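Local coordinates for protein HTH-type transcriptional regulator MmpR5 (Mycobacterium tuberculosis, PDB 4NB5) that binds promoter DNA as a homodimeric MarR-type repressor, controlling expression of MmpS-MmpL transport systems and of its own gene, at residues B[135-138]-B[139-142]; B[114-117]-B[118-121]. All blocks are in the same frame, centred on the assembly; numbering follows the deposited sequence.

Contact 1 of 2, residues B[135-138]-B[139-142]; sequences RLRE and MRDL
Arg140 lays its guanidinium beside the aliphatic stem of Arg137, one turn back on helix 134-159. Its NH2 sits 3.8 Å from CG of Arg137, with CB and CD of that residue only slightly farther away, and CA of Arg137 lies over one face of the group. The bend of the Arg140 chain at chi3 (57°) turns the guanidinium so that it stands out from the helix, NH2 beside the Arg137 stem and NE facing Asp141. It meets the carboxylate of its neighbour Asp141 in a salt bridge: NE of Arg140 donates to OD1 of Asp141 at 3.1 Å. NH2 of Arg140 adds a weak bond to that same OD1 at 3.3 Å. OD1 is approached from above the carboxylate plane, 37° out of it, but lies close to the plane of the guanidinium.

On another flank, Leu136 and Met139 run side by side, with CD2 of Leu136 4.2 Å from SD of Met139; Met139 also packs on Phe100 of the second subunit. Beneath the side chains, four i to i+4 bonds hold the turn, among them Arg140 N to Leu136 O at 2.9 Å. NH1 of Arg137 donates a hydrogen bond to O of Pro130, whereas Glu138 forms a salt bridge with Arg134. With NE of Arg137 and NH2 of Arg140 5.3 Å apart, the Asp141 carboxylate probably offsets part of the positive charge gathered on this turn.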
loop_
_atom_site.group_PDB
_atom_site.type_symbol
_atom_site.label_atom_id
_atom_site.label_comp_id
_atom_site.label_asym_id
_atom_site.label_seq_id
_atom_site.Cartn_x
_atom_site.Cartn_y
_atom_site.Cartn_z
ATOM N N ARG B 135 -11.910 15.060 20.603
ATOM C CA ARG B 135 -11.033 13.898 20.428
ATOM C C ARG B 135 -10.825 13.551 18.954
ATOM O O ARG B 135 -9.702 13.266 18.523
ATOM C CB ARG B 135 -11.608 12.683 21.158
ATOM C CG ARG B 135 -11.578 12.785 22.676
ATOM C CD ARG B 135 -12.620 11.853 23.281
ATOM N NE ARG B 135 -13.973 12.364 23.052
ATOM C CZ ARG B 135 -15.093 11.696 23.294
ATOM N NH1 ARG B 135 -15.056 10.461 23.774
ATOM N NH2 ARG B 135 -16.269 12.278 23.051
ATOM N N LEU B 136 -11.904 13.565 18.180
ATOM C CA LEU B 136 -11.810 13.254 16.759
ATOM C C LEU B 136 -11.035 14.323 16.003
ATOM O O LEU B 136 -10.282 14.006 15.079
ATOM C CB LEU B 136 -13.193 13.100 16.140
ATOM C CG LEU B 136 -13.902 11.774 16.416
ATOM C CD1 LEU B 136 -15.372 11.899 16.055
ATOM C CD2 LEU B 136 -13.272 10.619 15.654
ATOM N N ARG B 137 -11.239 15.589 16.364
ATOM C CA ARG B 137 -10.505 16.664 15.702
ATOM C C ARG B 137 -9.010 16.512 15.952
ATOM O O ARG B 137 -8.201 16.712 15.040
ATOM C CB ARG B 137 -10.977 18.046 16.159
ATOM C CG ARG B 137 -12.342 18.427 15.632
ATOM C CD ARG B 137 -12.627 19.929 15.812
ATOM N NE ARG B 137 -12.647 20.328 17.220
ATOM C CZ ARG B 137 -13.714 20.247 18.018
ATOM N NH1 ARG B 137 -14.867 19.783 17.563
ATOM N NH2 ARG B 137 -13.628 20.631 19.283
ATOM N N GLU B 138 -8.644 16.166 17.183
ATOM C CA GLU B 138 -7.247 15.956 17.547
ATOM C C GLU B 138 -6.645 14.784 16.768
ATOM O O GLU B 138 -5.514 14.868 16.280
ATOM C CB GLU B 138 -7.110 15.729 19.058
ATOM C CG GLU B 138 -7.367 16.983 19.902
ATOM C CD GLU B 138 -7.303 16.724 21.402
ATOM O OE1 GLU B 138 -7.277 15.543 21.817
ATOM O OE2 GLU B 138 -7.284 17.709 22.170
ATOM N N MET B 139 -7.404 13.699 16.658
ATOM C CA MET B 139 -7.009 12.531 15.867
ATOM C C MET B 139 -6.745 12.935 14.420
ATOM O O MET B 139 -5.675 12.669 13.859
ATOM C CB MET B 139 -8.142 11.513 15.892
ATOM C CG MET B 139 -7.950 10.289 15.013
ATOM S SD MET B 139 -9.401 9.219 15.103
ATOM C CE MET B 139 -8.949 7.891 13.978
ATOM N N ARG B 140 -7.740 13.570 13.818
ATOM C CA ARG B 140 -7.656 14.011 12.422
ATOM C C ARG B 140 -6.426 14.883 12.177
ATOM O O ARG B 140 -5.662 14.653 11.220
ATOM C CB ARG B 140 -8.924 14.789 12.047
ATOM C CG ARG B 140 -8.945 15.306 10.608
ATOM C CD ARG B 140 -10.002 16.396 10.441
ATOM N NE ARG B 140 -9.786 17.505 11.372
ATOM C CZ ARG B 140 -10.690 18.440 11.663
ATOM N NH1 ARG B 140 -11.892 18.418 11.102
ATOM N NH2 ARG B 140 -10.393 19.401 12.527
ATOM N N ASP B 141 -6.227 15.872 13.042
ATOM C CA ASP B 141 -5.150 16.847 12.876
ATOM C C ASP B 141 -3.769 16.221 13.065
ATOM O O ASP B 141 -2.840 16.537 12.326
ATOM C CB ASP B 141 -5.315 18.011 13.855
ATOM C CG ASP B 141 -6.554 18.850 13.574
ATOM O OD1 ASP B 141 -7.160 18.694 12.493
ATOM O OD2 ASP B 141 -6.911 19.673 14.443
ATOM N N LEU B 142 -3.627 15.349 14.061
ATOM C CA LEU B 142 -2.350 14.668 14.287
ATOM C C LEU B 142 -2.007 13.771 13.101
ATOM O O LEU B 142 -0.861 13.756 12.620
ATOM C CB LEU B 142 -2.399 13.849 15.584
ATOM C CG LEU B 142 -1.122 13.142 16.063
ATOM C CD1 LEU B 142 -0.864 11.852 15.290
ATOM C CD2 LEU B 142 0.074 14.069 15.980
#

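Contact 2 of 2, residues B[114-117]-B[118-121]; sequences LQDL and ADVG
Three waters converge on OD2 of Asp119, and all three lead on to the preceding turn of the helix. Water 2 lies 2.8 Å from OD2 of Asp119, to which it donates, and donates its other hydrogen bond to OD1 of Asp116. Water 3 links the same two carboxylates within hydrogen-bonding distance, 2.7 Å from OD1 of Asp116. Water 1 instead joins OD2 of Asp119 to the amide oxygen OE1 of Gln115, from which it lies 2.8 Å. The carboxylates of Asp116 and Asp119 are turned 46° from one another, with OD1 of Asp116 4.2 Å from OD2 of Asp119; the bridging waters probably ease the repulsion between these like charges.

These residues belong to helix 99-124, which leads from the winged helix-turn-helix region into the helical dimerisation part of the MarR fold. Backbone bonds from residue i+4 to i run through the turn, the shortest being Ala118 N to Leu114 O at 2.9 Å. With CG1 of Val120 turned away from its backbone N (chi1 171°), the other methyl, CG2, rests 3.5 Å from O of Asp116. Leu117 and Val120 both pack on Gln22 of the second subunit. NE2 of Gln115 donates to Glu147 on helix 134-159, and OD2 of Asp116 forms a salt bridge with Arg96 of the third subunit.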
loop_
_atom_site.group_PDB
_atom_site.type_symbol
_atom_site.label_atom_id
_atom_site.label_comp_id
_atom_site.label_asym_id
_atom_site.label_seq_id
_atom_site.Cartn_x
_atom_site.Cartn_y
_atom_site.Cartn_z
ATOM N N LEU B 114 -7.291 6.218 8.405
ATOM C CA LEU B 114 -7.779 6.600 9.726
ATOM C C LEU B 114 -8.293 8.033 9.727
ATOM O O LEU B 114 -9.274 8.346 10.400
ATOM C CB LEU B 114 -6.673 6.447 10.771
ATOM C CG LEU B 114 -6.460 5.030 11.292
ATOM C CD1 LEU B 114 -5.209 4.966 12.156
ATOM C CD2 LEU B 114 -7.677 4.565 12.079
ATOM N N GLN B 115 -7.645 8.902 8.958
ATOM C CA GLN B 115 -8.089 10.276 8.857
ATOM C C GLN B 115 -9.477 10.333 8.218
ATOM O O GLN B 115 -10.335 11.103 8.642
ATOM C CB GLN B 115 -7.082 11.104 8.053
ATOM C CG GLN B 115 -7.273 12.594 8.226
ATOM C CD GLN B 115 -6.427 13.423 7.280
ATOM O OE1 GLN B 115 -6.818 14.527 6.895
ATOM N NE2 GLN B 115 -5.264 12.904 6.907
ATOM N N ASP B 116 -9.704 9.504 7.206
ATOM C CA ASP B 116 -11.010 9.433 6.573
ATOM C C ASP B 116 -12.049 8.930 7.576
ATOM O O ASP B 116 -13.195 9.384 7.582
ATOM C CB ASP B 116 -10.965 8.522 5.340
ATOM C CG ASP B 116 -10.379 9.218 4.119
ATOM O OD1 ASP B 116 -10.384 10.469 4.074
ATOM O OD2 ASP B 116 -9.910 8.511 3.195
ATOM N N LEU B 117 -11.653 7.988 8.424
ATOM C CA LEU B 117 -12.567 7.483 9.444
ATOM C C LEU B 117 -12.903 8.569 10.461
ATOM O O LEU B 117 -14.034 8.654 10.939
ATOM C CB LEU B 117 -12.001 6.236 10.134
ATOM C CG LEU B 117 -11.959 5.000 9.227
ATOM C CD1 LEU B 117 -11.260 3.828 9.890
ATOM C CD2 LEU B 117 -13.368 4.589 8.804
ATOM N N ALA B 118 -11.928 9.408 10.793
ATOM C CA ALA B 118 -12.183 10.481 11.746
ATOM C C ALA B 118 -13.242 11.413 11.174
ATOM O O ALA B 118 -14.097 11.921 11.908
ATOM C CB ALA B 118 -10.918 11.235 12.063
ATOM N N ASP B 119 -13.202 11.622 9.858
ATOM C CA ASP B 119 -14.203 12.462 9.196
ATOM C C ASP B 119 -15.609 11.857 9.302
ATOM O O ASP B 119 -16.591 12.589 9.478
ATOM C CB ASP B 119 -13.845 12.691 7.718
ATOM C CG ASP B 119 -12.637 13.591 7.532
ATOM O OD1 ASP B 119 -12.326 14.394 8.440
ATOM O OD2 ASP B 119 -11.998 13.493 6.461
ATOM N N VAL B 120 -15.706 10.534 9.195
ATOM C CA VAL B 120 -16.972 9.829 9.373
ATOM C C VAL B 120 -17.503 10.101 10.769
ATOM O O VAL B 120 -18.685 10.391 10.954
ATOM C CB VAL B 120 -16.806 8.305 9.202
ATOM C CG1 VAL B 120 -18.085 7.556 9.608
ATOM C CG2 VAL B 120 -16.412 7.961 7.767
ATOM N N GLY B 121 -16.622 9.986 11.757
ATOM C CA GLY B 121 -17.007 10.207 13.137
ATOM C C GLY B 121 -17.457 11.636 13.383
ATOM O O GLY B 121 -18.434 11.874 14.103
HETATM O O HOH W 1 -9.521 15.216 6.670
HETATM O O HOH W 2 -12.830 11.995 4.245
HETATM O O HOH W 3 -9.354 12.769 4.995
#

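Contact 1 (helix 134-159) and contact 2 (helix 99-124) lie on helices that follow one another in the chain and pack together, the contact centres about 9 Å apart. Leu136 CD1 packs 3.4 Å from Gly121 C, where the glycine offers no side chain. Met139 reaches across with SD 4.0 Å from Ala118 CB and CE 3.6 Å from Leu114 O. Arg140 CD also packs 3.7 Å from Asp119 OD1. Both contacts also touch the second subunit, probably the partner in the homodimer. Neither belongs to the pocket of the bound octadecanoate glyceride: the side chain of Leu114 is about 11 Å from a ligand and that of Leu142 about 13 Å, although helix 99-124 supplies pocket residues Gly103, Glu104, Glu106 and Arg107.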